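Local coordinates for putative nucleoside-diphosphate-sugar epimerase (PDB 3E48), which is of unknown function but probably binds NAD(P)(H) and may act on a nucleoside-diphosphate sugar, at residues 84-89 and 125-130; 61-66 and 90-95. All blocks are in the same frame, centred on the assembly; numbering follows the deposited sequence.

Contact 1. Residues 84-89 and 125-130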
ATOM      1  N   PRO B  84      -9.584   5.665   6.972  1.00  9.29           N
ATOM      2  CA  PRO B  84     -10.051   5.630   8.365  1.00  9.70           C
ATOM      3  C   PRO B  84     -10.693   4.295   8.745  1.00 10.47           C
ATOM      4  O   PRO B  84     -10.672   3.877   9.901  1.00  8.53           O
ATOM      5  CB  PRO B  84     -11.033   6.796   8.419  1.00 13.89           C
ATOM      6  CG  PRO B  84     -10.389   7.791   7.476  1.00 12.48           C
ATOM      7  CD  PRO B  84     -10.024   6.905   6.304  1.00  8.45           C
ATOM      8  N   GLU B  85     -11.247   3.637   7.739  1.00  7.03           N
ATOM      9  CA  GLU B  85     -11.895   2.342   7.862  1.00 17.84           C
ATOM     10  C   GLU B  85     -10.986   1.314   8.535  1.00 10.55           C
ATOM     11  O   GLU B  85     -11.352   0.679   9.537  1.00  6.93           O
ATOM     12  CB  GLU B  85     -12.207   1.878   6.459  1.00 26.07           C
ATOM     13  CG  GLU B  85     -13.185   0.802   6.308  1.00 30.13           C
ATOM     14  CD  GLU B  85     -13.559   0.675   4.864  1.00 14.24           C
ATOM     15  OE1 GLU B  85     -12.902  -0.097   4.129  1.00  8.01           O
ATOM     16  OE2 GLU B  85     -14.491   1.391   4.466  1.00 11.16           O
ATOM     17  N   VAL B  86      -9.801   1.147   7.959  1.00 10.95           N
ATOM     18  CA  VAL B  86      -8.833   0.184   8.467  1.00  8.88           C
ATOM     19  C   VAL B  86      -8.218   0.664   9.771  1.00  5.63           C
ATOM     20  O   VAL B  86      -7.884  -0.143  10.629  1.00  7.13           O
ATOM     21  CB  VAL B  86      -7.706  -0.092   7.432  1.00 16.24           C
ATOM     22  CG1 VAL B  86      -6.903   1.170   7.167  1.00 18.19           C
ATOM     23  CG2 VAL B  86      -6.804  -1.212   7.936  1.00 15.50           C
ATOM     24  N   GLU B  87      -8.059   1.977   9.918  1.00  6.73           N
ATOM     25  CA  GLU B  87      -7.513   2.502  11.159  1.00  6.58           C
ATOM     26  C   GLU B  87      -8.480   2.124  12.274  1.00  6.03           C
ATOM     27  O   GLU B  87      -8.060   1.680  13.336  1.00  6.11           O
ATOM     28  CB  GLU B  87      -7.375   4.027  11.109  1.00  8.03           C
ATOM     29  CG  GLU B  87      -6.189   4.556  10.302  1.00  8.37           C
ATOM     30  CD  GLU B  87      -4.843   4.239  10.930  1.00 13.97           C
ATOM     31  OE1 GLU B  87      -4.753   4.186  12.172  1.00 18.46           O
ATOM     32  OE2 GLU B  87      -3.860   4.064  10.182  1.00 12.60           O
ATOM     33  N   ASN B  88      -9.775   2.286  12.026  1.00  7.29           N
ATOM     34  CA  ASN B  88     -10.760   1.959  13.042  1.00  6.79           C
ATOM     35  C   ASN B  88     -10.811   0.465  13.312  1.00 10.72           C
ATOM     36  O   ASN B  88     -10.983   0.039  14.455  1.00  7.00           O
ATOM     37  CB  ASN B  88     -12.134   2.502  12.648  1.00  8.69           C
ATOM     38  CG  ASN B  88     -12.195   4.016  12.736  1.00  9.74           C
ATOM     39  OD1 ASN B  88     -11.367   4.637  13.411  1.00 10.63           O
ATOM     40  ND2 ASN B  88     -13.176   4.618  12.070  1.00  7.12           N
ATOM     41  N   LEU B  89     -10.653  -0.331  12.261  1.00  5.59           N
ATOM     42  CA  LEU B  89     -10.654  -1.783  12.410  1.00  5.38           C
ATOM     43  C   LEU B  89      -9.580  -2.198  13.413  1.00  7.39           C
ATOM     44  O   LEU B  89      -9.863  -2.907  14.379  1.00  6.85           O
ATOM     45  CB  LEU B  89     -10.378  -2.447  11.061  1.00  5.91           C
ATOM     46  CG  LEU B  89     -10.071  -3.944  11.077  1.00  6.74           C
ATOM     47  CD1 LEU B  89     -11.279  -4.738  11.583  1.00  8.19           C
ATOM     48  CD2 LEU B  89      -9.700  -4.376   9.660  1.00  7.46           C
ATOM     49  N   SER B 125      -3.003  -3.765   4.181  1.00  4.67           N
ATOM     50  CA  SER B 125      -2.148  -4.926   4.410  1.00  7.74           C
ATOM     51  C   SER B 125      -1.021  -4.575   5.376  1.00  5.04           C
ATOM     52  O   SER B 125      -0.775  -5.280   6.360  1.00  6.09           O
ATOM     53  CB  SER B 125      -1.567  -5.419   3.078  1.00  8.18           C
ATOM     54  OG  SER B 125      -0.723  -6.540   3.262  1.00 20.40           O
ATOM     55  N   ARG B 126      -0.338  -3.473   5.098  1.00  4.55           N
ATOM     56  CA  ARG B 126       0.765  -3.045   5.952  1.00  4.90           C
ATOM     57  C   ARG B 126       0.310  -2.650   7.356  1.00  6.09           C
ATOM     58  O   ARG B 126       0.967  -2.994   8.341  1.00  5.32           O
ATOM     59  CB  ARG B 126       1.516  -1.903   5.263  1.00  3.68           C
ATOM     60  CG  ARG B 126       2.136  -2.384   3.961  1.00  5.32           C
ATOM     61  CD  ARG B 126       2.580  -1.268   3.032  1.00  5.95           C
ATOM     62  NE  ARG B 126       3.344  -1.831   1.919  1.00  6.46           N
ATOM     63  CZ  ARG B 126       2.823  -2.559   0.934  1.00  7.82           C
ATOM     64  NH1 ARG B 126       1.519  -2.817   0.898  1.00  4.23           N
ATOM     65  NH2 ARG B 126       3.617  -3.066  -0.003  1.00  9.00           N
ATOM     66  N   LEU B 127      -0.819  -1.951   7.465  1.00  5.07           N
ATOM     67  CA  LEU B 127      -1.297  -1.557   8.786  1.00  4.75           C
ATOM     68  C   LEU B 127      -1.564  -2.803   9.627  1.00  8.63           C
ATOM     69  O   LEU B 127      -1.256  -2.835  10.819  1.00  7.26           O
ATOM     70  CB  LEU B 127      -2.574  -0.718   8.692  1.00  6.12           C
ATOM     71  CG  LEU B 127      -2.994  -0.018   9.997  1.00  7.01           C
ATOM     72  CD1 LEU B 127      -1.954   1.050  10.372  1.00  9.66           C
ATOM     73  CD2 LEU B 127      -4.364   0.613   9.823  1.00  8.66           C
ATOM     74  N   LEU B 128      -2.142  -3.834   9.015  1.00  6.24           N
ATOM     75  CA  LEU B 128      -2.402  -5.064   9.757  1.00  8.20           C
ATOM     76  C   LEU B 128      -1.079  -5.642  10.241  1.00  7.90           C
ATOM     77  O   LEU B 128      -0.967  -6.097  11.379  1.00  8.67           O
ATOM     78  CB  LEU B 128      -3.146  -6.077   8.880  1.00  4.24           C
ATOM     79  CG  LEU B 128      -4.617  -5.698   8.695  1.00  6.77           C
ATOM     80  CD1 LEU B 128      -5.204  -6.447   7.511  1.00  7.23           C
ATOM     81  CD2 LEU B 128      -5.388  -6.017   9.971  1.00  7.54           C
ATOM     82  N   SER B 129      -0.070  -5.614   9.374  1.00  8.09           N
ATOM     83  CA  SER B 129       1.246  -6.124   9.738  1.00  7.30           C
ATOM     84  C   SER B 129       1.831  -5.356  10.931  1.00  8.53           C
ATOM     85  O   SER B 129       2.404  -5.960  11.838  1.00  9.29           O
ATOM     86  CB  SER B 129       2.194  -6.029   8.535  1.00  8.20           C
ATOM     87  OG  SER B 129       3.475  -6.545   8.857  1.00 11.44           O
ATOM     88  N   THR B 130       1.674  -4.032  10.948  1.00  7.24           N
ATOM     89  CA  THR B 130       2.222  -3.227  12.045  1.00  4.81           C
ATOM     90  C   THR B 130       1.445  -3.334  13.355  1.00  8.56           C
ATOM     91  O   THR B 130       1.988  -3.042  14.423  1.00  9.06           O
ATOM     92  CB  THR B 130       2.261  -1.719  11.713  1.00  8.07           C
ATOM     93  OG1 THR B 130       0.929  -1.185  11.749  1.00  9.65           O
ATOM     94  CG2 THR B 130       2.867  -1.480  10.337  1.00  7.65           C
TER
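Leu127 reaches across from the helix of 125-130 to touch Val86 and Glu87 on the helix of 84-89, whose backbone comes closest where the CA atoms of Val86 and Leu127 stand 7.7 Å apart. Its CB points at the partner helix, and CG lies anti to the backbone N (chi1 -168°), which extends the side chain toward helix 84-96; CG itself only grazes Glu87 OE2, at 4.2 Å. Both methyls meet Glu87 OE2, Leu127 CD1 at 3.6 Å and Leu127 CD2 at 3.5 Å; CD2 also touches Val86 CG2 at 3.6 Å. Val86 CG1 is almost as near to this same methyl, Leu127 CD2, at 3.7 Å, so both valine branches rest against it. Glu87 starts away from the interface, but the bend at chi2 (-68°) swings its carboxylate back, roughly at a right angle to the leucine. No hydrogen bond spans the two segments; the polar need of Glu87 OE2 is met by Tyr123 OH, one turn earlier on the leucine's helix. Thr130 OG1 donates to Leu127 O at 2.9 Å within its own helix. Phe80 of the second subunit packs on Glu87, and Arg126 NE bonds to Asp109 O of that subunit, so this pair of helices lies at the dimer interface. Helices 84-96 and 118-131 are successive crossover helices of the Rossmann-type domain and lie on one face of its sheet, where Leu89 and Leu128 both pack on Ile101 and Phe103 of strand 100-106.

Contact 2. Residues 61-66 and 90-95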
ATOM      1  N   GLU B  61     -17.429  -0.687  20.061  1.00  7.46           N
ATOM      2  CA  GLU B  61     -18.595  -1.305  20.685  1.00  7.67           C
ATOM      3  C   GLU B  61     -18.986  -2.616  20.013  1.00  6.59           C
ATOM      4  O   GLU B  61     -19.242  -3.613  20.684  1.00  9.20           O
ATOM      5  CB  GLU B  61     -19.787  -0.340  20.651  1.00  8.44           C
ATOM      6  CG  GLU B  61     -19.638   0.869  21.556  1.00 15.63           C
ATOM      7  CD  GLU B  61     -19.412   0.480  23.007  1.00 24.93           C
ATOM      8  OE1 GLU B  61     -20.164  -0.381  23.512  1.00 16.19           O
ATOM      9  OE2 GLU B  61     -18.489   1.042  23.638  1.00 30.76           O
ATOM     10  N   ALA B  62     -19.033  -2.611  18.687  1.00  6.97           N
ATOM     11  CA  ALA B  62     -19.409  -3.798  17.930  1.00  9.06           C
ATOM     12  C   ALA B  62     -18.459  -4.975  18.127  1.00  4.86           C
ATOM     13  O   ALA B  62     -18.875  -6.128  18.032  1.00  6.82           O
ATOM     14  CB  ALA B  62     -19.501  -3.455  16.444  1.00  8.41           C
ATOM     15  N   PHE B  63     -17.191  -4.683  18.396  1.00  7.12           N
ATOM     16  CA  PHE B  63     -16.177  -5.723  18.568  1.00  7.13           C
ATOM     17  C   PHE B  63     -16.082  -6.296  19.982  1.00  4.71           C
ATOM     18  O   PHE B  63     -15.372  -7.277  20.201  1.00  7.11           O
ATOM     19  CB  PHE B  63     -14.795  -5.195  18.149  1.00  6.97           C
ATOM     20  CG  PHE B  63     -14.612  -5.029  16.653  1.00  6.71           C
ATOM     21  CD1 PHE B  63     -15.664  -5.224  15.757  1.00  7.53           C
ATOM     22  CD2 PHE B  63     -13.366  -4.673  16.142  1.00  7.00           C
ATOM     23  CE1 PHE B  63     -15.472  -5.061  14.375  1.00  6.82           C
ATOM     24  CE2 PHE B  63     -13.170  -4.509  14.772  1.00  5.43           C
ATOM     25  CZ  PHE B  63     -14.224  -4.705  13.887  1.00  8.83           C
ATOM     26  N   LYS B  64     -16.770  -5.686  20.944  1.00  5.45           N
ATOM     27  CA  LYS B  64     -16.731  -6.201  22.314  1.00  4.25           C
ATOM     28  C   LYS B  64     -17.212  -7.651  22.333  1.00  5.81           C
ATOM     29  O   LYS B  64     -18.268  -7.973  21.787  1.00  7.34           O
ATOM     30  CB  LYS B  64     -17.611  -5.354  23.240  1.00  9.34           C
ATOM     31  CG  LYS B  64     -17.044  -3.977  23.522  1.00  8.86           C
ATOM     32  CD  LYS B  64     -17.962  -3.168  24.428  1.00  9.65           C
ATOM     33  CE  LYS B  64     -17.319  -1.846  24.806  1.00 11.39           C
ATOM     34  NZ  LYS B  64     -18.210  -1.012  25.664  1.00 13.15           N
ATOM     35  N   GLY B  65     -16.427  -8.529  22.946  1.00  5.21           N
ATOM     36  CA  GLY B  65     -16.812  -9.926  23.019  1.00  5.09           C
ATOM     37  C   GLY B  65     -16.532 -10.769  21.781  1.00  6.61           C
ATOM     38  O   GLY B  65     -16.798 -11.969  21.785  1.00  7.86           O
HETATM   39  N   MSE B  66     -16.006 -10.165  20.718  1.00  7.60           N
HETATM   40  CA  MSE B  66     -15.710 -10.921  19.501  1.00  6.46           C
HETATM   41  C   MSE B  66     -14.285 -11.463  19.510  1.00  6.19           C
HETATM   42  O   MSE B  66     -13.384 -10.854  20.083  1.00  3.97           O
HETATM   43  CB  MSE B  66     -15.918 -10.036  18.270  1.00  3.50           C
HETATM   44  CG  MSE B  66     -17.316  -9.470  18.139  1.00  3.84           C
HETATM   45 SE   MSE B  66     -18.630 -10.873  17.814  1.00 13.28          SE
HETATM   46  CE  MSE B  66     -19.261 -11.015  19.559  1.00  5.33           C
ATOM     47  N   VAL B  90      -8.350  -1.745  13.183  1.00  8.01           N
ATOM     48  CA  VAL B  90      -7.233  -2.081  14.062  1.00  6.70           C
ATOM     49  C   VAL B  90      -7.404  -1.522  15.474  1.00  7.72           C
ATOM     50  O   VAL B  90      -7.155  -2.222  16.456  1.00  8.09           O
ATOM     51  CB  VAL B  90      -5.889  -1.579  13.482  1.00  9.84           C
ATOM     52  CG1 VAL B  90      -4.763  -1.833  14.476  1.00 14.85           C
ATOM     53  CG2 VAL B  90      -5.599  -2.292  12.167  1.00 12.45           C
ATOM     54  N   TYR B  91      -7.823  -0.264  15.578  1.00  8.08           N
ATOM     55  CA  TYR B  91      -8.006   0.357  16.881  1.00  9.63           C
ATOM     56  C   TYR B  91      -9.036  -0.385  17.717  1.00  7.54           C
ATOM     57  O   TYR B  91      -8.808  -0.661  18.897  1.00  8.11           O
ATOM     58  CB  TYR B  91      -8.441   1.812  16.720  1.00 11.34           C
ATOM     59  CG  TYR B  91      -8.663   2.527  18.033  1.00  7.94           C
ATOM     60  CD1 TYR B  91      -9.860   2.391  18.733  1.00 10.34           C
ATOM     61  CD2 TYR B  91      -7.668   3.331  18.584  1.00 11.88           C
ATOM     62  CE1 TYR B  91     -10.062   3.037  19.943  1.00 10.80           C
ATOM     63  CE2 TYR B  91      -7.858   3.984  19.798  1.00 15.96           C
ATOM     64  CZ  TYR B  91      -9.060   3.833  20.471  1.00 16.85           C
ATOM     65  OH  TYR B  91      -9.269   4.488  21.662  1.00 19.97           O
ATOM     66  N   ALA B  92     -10.170  -0.699  17.100  1.00  5.84           N
ATOM     67  CA  ALA B  92     -11.247  -1.396  17.797  1.00  8.58           C
ATOM     68  C   ALA B  92     -10.867  -2.831  18.138  1.00  8.70           C
ATOM     69  O   ALA B  92     -11.248  -3.337  19.194  1.00  6.63           O
ATOM     70  CB  ALA B  92     -12.515  -1.375  16.956  1.00  4.78           C
ATOM     71  N   ALA B  93     -10.126  -3.492  17.253  1.00  6.09           N
ATOM     72  CA  ALA B  93      -9.716  -4.862  17.524  1.00  7.02           C
ATOM     73  C   ALA B  93      -8.845  -4.886  18.780  1.00  8.01           C
ATOM     74  O   ALA B  93      -8.990  -5.765  19.626  1.00  9.27           O
ATOM     75  CB  ALA B  93      -8.949  -5.438  16.326  1.00  6.94           C
ATOM     76  N   LYS B  94      -7.949  -3.913  18.911  1.00  9.36           N
ATOM     77  CA  LYS B  94      -7.076  -3.863  20.080  1.00 10.73           C
ATOM     78  C   LYS B  94      -7.838  -3.500  21.348  1.00 10.35           C
ATOM     79  O   LYS B  94      -7.690  -4.147  22.384  1.00 11.95           O
ATOM     80  CB  LYS B  94      -5.948  -2.849  19.867  1.00 14.53           C
ATOM     81  CG  LYS B  94      -4.913  -3.280  18.845  1.00 14.59           C
ATOM     82  CD  LYS B  94      -3.778  -2.275  18.770  1.00 26.20           C
ATOM     83  CE  LYS B  94      -2.640  -2.780  17.902  1.00 22.53           C
ATOM     84  NZ  LYS B  94      -1.524  -1.797  17.859  1.00 23.12           N
ATOM     85  N   GLN B  95      -8.648  -2.455  21.253  1.00  5.83           N
ATOM     86  CA  GLN B  95      -9.435  -1.961  22.375  1.00  8.70           C
ATOM     87  C   GLN B  95     -10.369  -3.022  22.947  1.00 11.44           C
ATOM     88  O   GLN B  95     -10.439  -3.212  24.164  1.00 11.07           O
ATOM     89  CB  GLN B  95     -10.261  -0.754  21.918  1.00 11.29           C
ATOM     90  CG  GLN B  95     -10.729   0.181  23.025  1.00 21.51           C
ATOM     91  CD  GLN B  95      -9.584   0.954  23.661  1.00 21.03           C
ATOM     92  OE1 GLN B  95      -8.685   1.438  22.972  1.00 26.81           O
ATOM     93  NE2 GLN B  95      -9.622   1.085  24.982  1.00 25.59           N
TER
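Lys64 NZ is held by both carboxylate oxygens of Glu61, at 2.9 Å to Glu61 OE2 on its syn side and by a weak bond to Glu61 OE1; this exposed salt bridge borders Phe63, which turns the other way, into helix 84-96. The ring reaches that helix because CG stands beside the backbone N (chi1 -73°). One ortho carbon does most of the touching: Phe63 CD2 lies 3.5 Å from Ala92 CB, which approaches the ring obliquely, and 3.6 Å from Ala93 N, which sits at the ring edge near its plane. Phe63 CE2 adds a looser contact with Ala92 CB at 3.9 Å. The small alanines let the backbones come close, with the CA atoms of Phe63 and Ala93 6.6 Å apart. Just past the phenylalanine the chain reverses in a type II beta turn closed by Met66 N (selenomethionine) to Phe63 O at 3.0 Å, with Gly65 supplying the positive phi (81°). Arg49 bonds to the carbonyls of Ala62 and Lys64. Leu89 and Ser96 of helix 84-96 and Val98 of the following loop also pack on Phe63. Helices 56-63 and 84-96 are neighbouring crossover helices of the Rossmann-type domain, leading into strands 68-71 and 100-106 respectively.

Helix 84-96 serves both contacts: its 84-89 part meets helix 118-131, and its 90-95 part meets the end of helix 56-63, putting it between two neighbours in a layer over the parallel part of the sheet. The contact centres are 13 Å apart and connected by packing, since Leu127 also touches Val90, and Phe63 the backbone of Leu89. Contact 1 is only partly buried and borders the second subunit, which fits its mixture of methyl groups with a carboxylate. Contact 2 is buried where its residues meet, sets an aromatic ring against alanine side chain and backbone, keeps its charged pair outside, and touches no other chain of the assembly.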